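16S rRNA processing protein (Pseudomonas aeruginosa, PDB 2F1L) probably acts as an accessory protein in the final step of 30S ribosomal subunit assembly, needed for efficient processing of 16S rRNA. Local coordinates at residues Asn143-Val148 with Glu159-Tyr164. Residues are numbered along the deposited sequence; the frame is centred on the assembly and turned at random.
Sequences NDVMVV and ERLLPY
Selenomethionine Met146 meets the ring of Tyr164 edge-on: its SE lies near the ring plane, 4.0 Å from Tyr164 CD1, a Met-aromatic contact. A bend at the end of the Met146 chain (chi3 -60°) turns the methyl toward strand 160-163, where CE packs on CB of Leu162. CG of Tyr164 is anti to the backbone N (chi1 -177°), which places the ring beside the selenium, while Tyr164 CB rests 3.5 Å from Asp144 O. Asp144 O also accepts the hydrogen bond from Tyr164 N, at 2.8 Å. Strands 145-149 and 160-163 are the two arms of an antiparallel beta hairpin in the PRC barrel domain; 160-163 is one of the two edge strands of its sheet within the chain, and 145-149 also pairs with strand 130-138. Met146 and Leu162 form a hydrogen-bonded pair, with Met146 N to Leu162 O at 2.8 Å and Leu162 N to Met146 O at 3.1 Å; Val148 and Arg160 repeat the pattern. The side chains of these four residues leave on one face, where Met146 also touches Val169 and Met179, and Leu162 touches Val181. Val145, Val147, Leu161 and Pro163 occupy the other face. There CD2 of Leu161 lies 3.7 Å from CG2 of Val147, the two side chains running alongside each other, and CB of Leu161 meets CG1 of Val145. Part of this face is covered by the second subunit, whose Phe41 packs on Val145. Glu159 sets its carboxylate beside CG1 of Val147, with OE1 at 3.8 Å, while its OE2 forms a salt bridge to Lys25 of the second subunit.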
loop_
_atom_site.group_PDB
_atom_site.type_symbol
_atom_site.label_atom_id
_atom_site.label_comp_id
_atom_site.label_asym_id
_atom_site.label_seq_id
_atom_site.Cartn_x
_atom_site.Cartn_y
_atom_site.Cartn_z
ATOM N N ASN A 143 2.052 -4.739 6.181
ATOM C CA ASN A 143 3.090 -3.734 6.016
ATOM C C ASN A 143 3.431 -3.079 7.327
ATOM O O ASN A 143 2.575 -2.915 8.186
ATOM C CB ASN A 143 2.593 -2.671 5.049
ATOM C CG ASN A 143 2.055 -3.289 3.833
ATOM O OD1 ASN A 143 2.852 -3.889 3.098
ATOM N ND2 ASN A 143 0.682 -3.294 3.653
ATOM N N ASP A 144 4.685 -2.667 7.466
ATOM C CA ASP A 144 5.082 -1.823 8.577
ATOM C C ASP A 144 4.422 -0.449 8.505
ATOM O O ASP A 144 4.138 0.064 7.424
ATOM C CB ASP A 144 6.587 -1.660 8.570
ATOM C CG ASP A 144 7.310 -2.952 8.839
ATOM O OD1 ASP A 144 6.781 -3.759 9.630
ATOM O OD2 ASP A 144 8.413 -3.157 8.276
ATOM N N VAL A 145 4.186 0.153 9.656
ATOM C CA VAL A 145 3.582 1.472 9.714
ATOM C C VAL A 145 4.577 2.427 10.290
ATOM O O VAL A 145 5.314 2.081 11.207
ATOM C CB VAL A 145 2.326 1.443 10.593
ATOM C CG1 VAL A 145 1.884 2.843 10.946
ATOM C CG2 VAL A 145 1.192 0.665 9.862
HETATM N N MSE A 146 4.598 3.639 9.763
HETATM C CA MSE A 146 5.454 4.707 10.262
HETATM C C MSE A 146 4.640 5.630 11.116
HETATM O O MSE A 146 3.634 6.158 10.678
HETATM C CB MSE A 146 6.021 5.496 9.115
HETATM C CG MSE A 146 6.886 4.677 8.227
HETATM SE SE MSE A 146 7.202 5.558 6.452
HETATM C CE MSE A 146 5.398 5.747 5.689
ATOM N N VAL A 147 5.083 5.822 12.350
ATOM C CA VAL A 147 4.449 6.772 13.257
ATOM C C VAL A 147 5.111 8.113 13.000
ATOM O O VAL A 147 6.300 8.290 13.287
ATOM C CB VAL A 147 4.596 6.354 14.768
ATOM C CG1 VAL A 147 3.830 7.300 15.672
ATOM C CG2 VAL A 147 4.073 4.974 14.984
ATOM N N VAL A 148 4.332 9.037 12.433
ATOM C CA VAL A 148 4.789 10.396 12.092
ATOM C C VAL A 148 4.323 11.403 13.142
ATOM O O VAL A 148 3.116 11.584 13.343
ATOM C CB VAL A 148 4.269 10.766 10.727
ATOM C CG1 VAL A 148 4.747 12.156 10.357
ATOM C CG2 VAL A 148 4.801 9.737 9.695
ATOM N N GLU A 159 -0.594 13.496 14.927
ATOM C CA GLU A 159 0.201 12.310 14.635
ATOM C C GLU A 159 -0.469 11.577 13.476
ATOM O O GLU A 159 -1.690 11.576 13.353
ATOM C CB GLU A 159 0.343 11.406 15.868
ATOM C CG GLU A 159 0.647 9.953 15.569
ATOM C CD GLU A 159 0.568 9.082 16.804
ATOM O OE1 GLU A 159 1.362 9.324 17.722
ATOM O OE2 GLU A 159 -0.279 8.151 16.852
ATOM N N ARG A 160 0.334 10.958 12.621
ATOM C CA ARG A 160 -0.203 10.202 11.522
ATOM C C ARG A 160 0.446 8.843 11.395
ATOM O O ARG A 160 1.539 8.617 11.870
ATOM C CB ARG A 160 -0.023 10.982 10.227
ATOM C CG ARG A 160 -0.938 12.165 10.097
ATOM C CD ARG A 160 -0.637 12.881 8.828
ATOM N NE ARG A 160 -1.545 13.998 8.572
ATOM C CZ ARG A 160 -1.411 15.180 9.142
ATOM N NH1 ARG A 160 -0.436 15.387 10.021
ATOM N NH2 ARG A 160 -2.252 16.151 8.854
ATOM N N LEU A 161 -0.232 7.934 10.726
ATOM C CA LEU A 161 0.264 6.576 10.635
ATOM C C LEU A 161 0.217 6.117 9.188
ATOM O O LEU A 161 -0.868 5.849 8.628
ATOM C CB LEU A 161 -0.583 5.686 11.521
ATOM C CG LEU A 161 -0.479 6.111 12.971
ATOM C CD1 LEU A 161 -1.839 5.979 13.624
ATOM C CD2 LEU A 161 0.586 5.308 13.701
ATOM N N LEU A 162 1.393 6.070 8.576
ATOM C CA LEU A 162 1.494 5.853 7.142
ATOM C C LEU A 162 2.030 4.466 6.903
ATOM O O LEU A 162 2.880 4.008 7.622
ATOM C CB LEU A 162 2.389 6.888 6.500
ATOM C CG LEU A 162 1.761 8.244 6.174
ATOM C CD1 LEU A 162 1.197 8.917 7.382
ATOM C CD2 LEU A 162 2.830 9.134 5.528
ATOM N N PRO A 163 1.508 3.784 5.891
ATOM C CA PRO A 163 2.009 2.457 5.529
ATOM C C PRO A 163 3.336 2.559 4.797
ATOM O O PRO A 163 3.518 3.436 3.932
ATOM C CB PRO A 163 0.927 1.938 4.601
ATOM C CG PRO A 163 0.423 3.171 3.920
ATOM C CD PRO A 163 0.437 4.245 4.989
ATOM N N TYR A 164 4.278 1.701 5.154
ATOM C CA TYR A 164 5.577 1.683 4.465
ATOM C C TYR A 164 5.411 0.791 3.245
ATOM O O TYR A 164 5.684 -0.415 3.285
ATOM C CB TYR A 164 6.711 1.160 5.379
ATOM C CG TYR A 164 8.055 1.207 4.700
ATOM C CD1 TYR A 164 8.768 2.383 4.596
ATOM C CD2 TYR A 164 8.585 0.082 4.104
ATOM C CE1 TYR A 164 9.993 2.438 3.939
ATOM C CE2 TYR A 164 9.777 0.124 3.439
ATOM C CZ TYR A 164 10.490 1.306 3.362
ATOM O OH TYR A 164 11.705 1.315 2.690
HETATM O O HOH W 1 6.350 -3.124 5.265
#